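Local coordinates for protein aminotransferase AspB (Helicobacter pylori 26695, PDB 3EZS) that probably acts as a pyridoxal 5'-phosphate-dependent aminotransferase, moving amino groups between amino acids and keto acids, at residues Gly25-Gly29 against Glu330-Thr334; Leu15-Ile19 against Glu320-Lys324. All coordinates share one frame; numbering follows the deposited sequence.

Interaction 1: Gly25-Gly29 against Glu330-Thr334; sequences GLDLG and EGIIT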
loop_
_atom_site.group_PDB
_atom_site.type_symbol
_atom_site.label_atom_id
_atom_site.label_comp_id
_atom_site.label_asym_id
_atom_site.label_seq_id
_atom_site.Cartn_x
_atom_site.Cartn_y
_atom_site.Cartn_z
ATOM N N GLY A 25 -22.712 -24.854 -13.331
ATOM C CA GLY A 25 -21.407 -25.134 -13.915
ATOM C C GLY A 25 -20.291 -24.318 -13.284
ATOM O O GLY A 25 -20.554 -23.444 -12.468
ATOM N N LEU A 26 -19.043 -24.599 -13.674
ATOM C CA LEU A 26 -17.858 -23.927 -13.106
ATOM C C LEU A 26 -17.625 -22.491 -13.523
ATOM O O LEU A 26 -17.913 -22.093 -14.640
ATOM C CB LEU A 26 -16.566 -24.668 -13.452
ATOM C CG LEU A 26 -16.196 -25.985 -12.765
ATOM C CD1 LEU A 26 -14.775 -26.306 -13.157
ATOM C CD2 LEU A 26 -16.314 -25.889 -11.252
ATOM N N ASP A 27 -17.037 -21.735 -12.610
ATOM C CA ASP A 27 -16.689 -20.365 -12.859
ATOM C C ASP A 27 -15.275 -20.345 -13.379
ATOM O O ASP A 27 -14.346 -20.527 -12.603
ATOM C CB ASP A 27 -16.793 -19.565 -11.568
ATOM C CG ASP A 27 -16.492 -18.086 -11.765
ATOM O OD1 ASP A 27 -15.952 -17.687 -12.822
ATOM O OD2 ASP A 27 -16.806 -17.328 -10.833
ATOM N N LEU A 28 -15.116 -20.166 -14.692
ATOM C CA LEU A 28 -13.798 -20.108 -15.316
ATOM C C LEU A 28 -13.452 -18.665 -15.727
ATOM O O LEU A 28 -12.575 -18.446 -16.575
ATOM C CB LEU A 28 -13.719 -21.059 -16.518
ATOM C CG LEU A 28 -13.947 -22.559 -16.262
ATOM C CD1 LEU A 28 -14.046 -23.315 -17.577
ATOM C CD2 LEU A 28 -12.892 -23.190 -15.365
ATOM N N GLY A 29 -14.124 -17.687 -15.112
ATOM C CA GLY A 29 -13.898 -16.267 -15.393
ATOM C C GLY A 29 -12.719 -15.713 -14.618
ATOM O O GLY A 29 -11.711 -15.388 -15.206
ATOM N N GLU A 330 -25.430 -23.919 -19.708
ATOM C CA GLU A 330 -24.604 -24.792 -18.886
ATOM C C GLU A 330 -24.204 -24.264 -17.525
ATOM O O GLU A 330 -23.664 -25.024 -16.723
ATOM C CB GLU A 330 -23.322 -25.133 -19.656
ATOM C CG GLU A 330 -23.553 -25.721 -21.034
ATOM C CD GLU A 330 -24.333 -27.023 -20.998
ATOM O OE1 GLU A 330 -24.294 -27.730 -19.973
ATOM O OE2 GLU A 330 -24.997 -27.334 -22.004
ATOM N N GLY A 331 -24.474 -22.989 -17.259
ATOM C CA GLY A 331 -24.048 -22.342 -16.021
ATOM C C GLY A 331 -22.552 -22.094 -15.944
ATOM O O GLY A 331 -22.051 -21.671 -14.897
ATOM N N ILE A 332 -21.827 -22.338 -17.042
ATOM C CA ILE A 332 -20.382 -22.170 -17.047
ATOM C C ILE A 332 -20.054 -20.726 -17.367
ATOM O O ILE A 332 -20.484 -20.205 -18.398
ATOM C CB ILE A 332 -19.696 -23.119 -18.059
ATOM C CG1 ILE A 332 -19.906 -24.585 -17.656
ATOM C CG2 ILE A 332 -18.209 -22.789 -18.178
ATOM C CD1 ILE A 332 -19.598 -25.585 -18.754
ATOM N N ILE A 333 -19.275 -20.088 -16.499
ATOM C CA ILE A 333 -18.893 -18.683 -16.666
ATOM C C ILE A 333 -17.535 -18.577 -17.351
ATOM O O ILE A 333 -16.562 -19.191 -16.908
ATOM C CB ILE A 333 -18.791 -17.954 -15.290
ATOM C CG1 ILE A 333 -20.154 -17.926 -14.584
ATOM C CG2 ILE A 333 -18.209 -16.539 -15.453
ATOM C CD1 ILE A 333 -20.097 -17.553 -13.071
ATOM N N THR A 334 -17.493 -17.815 -18.443
ATOM C CA THR A 334 -16.264 -17.528 -19.186
ATOM C C THR A 334 -16.160 -16.009 -19.340
ATOM O O THR A 334 -17.156 -15.300 -19.202
ATOM C CB THR A 334 -16.247 -18.247 -20.559
ATOM O OG1 THR A 334 -17.243 -17.680 -21.429
ATOM C CG2 THR A 334 -16.504 -19.777 -20.386
HETATM O O HOH W 1 -23.624 -21.943 -12.423
#
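The Asp27 carboxylate turns one flat face to Ile333, whose CD1 stands over the carboxylate carbon, 3.9 Å from Asp27 CG, while Ile333 CG2 touches OD1 from that same side. At the end of the group, Gly29 N donates to Asp27 OD1 (2.9 Å), approaching nearly along the C-O axis and closing an Asx turn. With CG anti to the backbone N (chi1 -178°) and so beside the carbonyl carbon, the carboxylate leans toward the residues that follow and can reach Gly29 N. The backbones run roughly parallel, and both polar atoms of Ile333 are used: its N donates to Leu26 O (3.1 Å) and its O accepts from Leu28 N (2.8 Å), a single parallel bridge around Asp27. Ile332 CA-H adds a weaker contact to Leu26 O. Two glycines suit the start of the contact. Gly25, lacking a side chain, lets its backbone lie close to Ile332 CG1, and Gly331 takes the positive phi that ends helix 319-330. A water accepts from Gly25 N (3.2 Å) and donates to Gly331 O. Main-chain bonds thus join the loop after helix 8-16 to the chain leaving helix 319-330, with Asp27 fixing its own turn and the branched Ile333 supplying apolar cover.

Interaction 2: Leu15-Ile19 against Glu320-Lys324; sequences LLKEI and ENFAK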
loop_
_atom_site.group_PDB
_atom_site.type_symbol
_atom_site.label_atom_id
_atom_site.label_comp_id
_atom_site.label_asym_id
_atom_site.label_seq_id
_atom_site.Cartn_x
_atom_site.Cartn_y
_atom_site.Cartn_z
ATOM N N LEU A 15 -23.228 -8.260 -18.480
ATOM C CA LEU A 15 -23.568 -9.117 -19.620
ATOM C C LEU A 15 -24.521 -10.278 -19.247
ATOM O O LEU A 15 -25.430 -10.611 -19.999
ATOM C CB LEU A 15 -22.288 -9.709 -20.210
ATOM C CG LEU A 15 -22.442 -10.616 -21.435
ATOM C CD1 LEU A 15 -22.899 -9.846 -22.709
ATOM C CD2 LEU A 15 -21.174 -11.366 -21.677
ATOM N N LEU A 16 -24.294 -10.885 -18.091
ATOM C CA LEU A 16 -25.060 -12.058 -17.661
ATOM C C LEU A 16 -26.258 -11.779 -16.733
ATOM O O LEU A 16 -27.008 -12.697 -16.415
ATOM C CB LEU A 16 -24.096 -13.045 -16.982
ATOM C CG LEU A 16 -22.848 -13.449 -17.777
ATOM C CD1 LEU A 16 -21.943 -14.439 -16.964
ATOM C CD2 LEU A 16 -23.242 -14.042 -19.130
ATOM N N LYS A 17 -26.441 -10.518 -16.339
ATOM C CA LYS A 17 -27.493 -10.083 -15.399
ATOM C C LYS A 17 -28.913 -10.532 -15.762
ATOM O O LYS A 17 -29.675 -10.931 -14.896
ATOM C CB LYS A 17 -27.434 -8.554 -15.249
ATOM C CG LYS A 17 -28.295 -7.970 -14.141
ATOM C CD LYS A 17 -27.984 -6.476 -13.929
ATOM N N GLU A 18 -29.256 -10.504 -17.041
ATOM C CA GLU A 18 -30.587 -10.913 -17.469
ATOM C C GLU A 18 -30.745 -12.428 -17.684
ATOM O O GLU A 18 -31.810 -12.865 -18.142
ATOM C CB GLU A 18 -30.966 -10.162 -18.752
ATOM C CG GLU A 18 -30.957 -8.642 -18.588
ATOM C CD GLU A 18 -31.338 -7.886 -19.860
ATOM O OE1 GLU A 18 -31.657 -8.540 -20.884
ATOM O OE2 GLU A 18 -31.319 -6.632 -19.820
ATOM N N ILE A 19 -29.715 -13.226 -17.353
ATOM C CA ILE A 19 -29.754 -14.675 -17.572
ATOM C C ILE A 19 -29.839 -15.509 -16.283
ATOM O O ILE A 19 -29.128 -15.252 -15.308
ATOM C CB ILE A 19 -28.519 -15.158 -18.365
ATOM C CG1 ILE A 19 -28.388 -14.415 -19.695
ATOM C CG2 ILE A 19 -28.609 -16.659 -18.629
ATOM C CD1 ILE A 19 -27.113 -14.773 -20.471
ATOM N N GLU A 320 -18.689 -12.348 -26.420
ATOM C CA GLU A 320 -19.838 -11.944 -25.609
ATOM C C GLU A 320 -21.007 -12.899 -25.780
ATOM O O GLU A 320 -21.564 -13.398 -24.803
ATOM C CB GLU A 320 -20.272 -10.510 -25.939
ATOM C CG GLU A 320 -19.385 -9.397 -25.340
ATOM C CD GLU A 320 -20.071 -8.029 -25.444
ATOM O OE1 GLU A 320 -20.281 -7.544 -26.584
ATOM O OE2 GLU A 320 -20.413 -7.449 -24.381
ATOM N N ASN A 321 -21.368 -13.158 -27.030
ATOM C CA ASN A 321 -22.430 -14.090 -27.335
ATOM C C ASN A 321 -22.167 -15.517 -26.868
ATOM O O ASN A 321 -23.099 -16.199 -26.416
ATOM C CB ASN A 321 -22.716 -14.084 -28.839
ATOM C CG ASN A 321 -23.377 -12.792 -29.296
ATOM O OD1 ASN A 321 -23.768 -11.949 -28.478
ATOM N ND2 ASN A 321 -23.521 -12.640 -30.601
ATOM N N PHE A 322 -20.920 -15.968 -26.990
ATOM C CA PHE A 322 -20.539 -17.310 -26.562
ATOM C C PHE A 322 -20.662 -17.414 -25.043
ATOM O O PHE A 322 -21.126 -18.418 -24.526
ATOM C CB PHE A 322 -19.103 -17.625 -27.014
ATOM C CG PHE A 322 -18.669 -19.049 -26.765
ATOM C CD1 PHE A 322 -18.952 -20.043 -27.680
ATOM C CD2 PHE A 322 -17.946 -19.385 -25.634
ATOM C CE1 PHE A 322 -18.548 -21.357 -27.457
ATOM C CE2 PHE A 322 -17.523 -20.683 -25.414
ATOM C CZ PHE A 322 -17.841 -21.681 -26.327
ATOM N N ALA A 323 -20.243 -16.368 -24.338
ATOM C CA ALA A 323 -20.329 -16.346 -22.872
ATOM C C ALA A 323 -21.777 -16.462 -22.417
ATOM O O ALA A 323 -22.046 -17.207 -21.489
ATOM C CB ALA A 323 -19.687 -15.077 -22.277
ATOM N N LYS A 324 -22.680 -15.723 -23.076
ATOM C CA LYS A 324 -24.114 -15.712 -22.759
ATOM C C LYS A 324 -24.734 -17.068 -22.960
ATOM O O LYS A 324 -25.436 -17.553 -22.084
ATOM C CB LYS A 324 -24.878 -14.657 -23.597
ATOM C CG LYS A 324 -25.008 -13.274 -22.942
ATOM C CD LYS A 324 -25.108 -12.096 -23.939
ATOM C CE LYS A 324 -26.117 -12.259 -25.061
ATOM N NZ LYS A 324 -25.953 -11.195 -26.112
#
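Leu16 O accepts from Ile19 N at 2.9 Å, closing a type I turn from Leu16 to Ile19 and bringing these two residues together against Lys324. Ile19 CD1 meets the aliphatic part of that lysine at CG (3.6 Å), the two side chains crossing at about a right angle, and Leu16 CD2 rests near Lys324 CA. Leu15 carries most of the contact from its own side. Its CG stands anti to the backbone N (chi1 -179°), which sends the forked tip across to helix 319-330. There the branches divide: CD2 lies on Ala323 CB at 4.0 Å and near Glu320 O, whereas CD1 presses on Lys324 CD at 3.4 Å, tighter than usual for two carbons. The small Ala323 suits its buried place, admitting the leucine close to the helix. Lys324 bends at chi3 (49°), and its NZ makes a weak bond of 3.3 Å to Asn321 OD1 one turn back. Glu320 OE2 passes 3.8 Å from Leu15 CD1, but its hydrogen-bonding partner is the Tyr339 hydroxyl. Apolar packing therefore dominates: methyl groups sit on the methylenes of a lysine whose ammonium turns to Asn321 on its own helix, so the end of helix 8-16 is joined to helix 319-330 without a polar bond between the segments.

Helix 319-330 ties the two contacts together: interaction 2 uses its first turns, and interaction 1 its last residue and the loop that follows. Their centres lie about 11 Å apart, some 22 Å (interaction 1) and 26 Å (interaction 2) from the centre of the chain, and they touch where Thr334 OG1 packs on Ala323 CA (3.7 Å). Along the chain the segments alternate, 15-19 and 25-29 followed some 300 residues later by 320-324 and 330-334. The N-terminal part of the chain is thus pinned twice, by side-chain packing and then by backbone bonds, to the C-terminal part with its three-stranded antiparallel sheet. Such a union of chain ends is consistent with the small domain of fold type I aminotransferases.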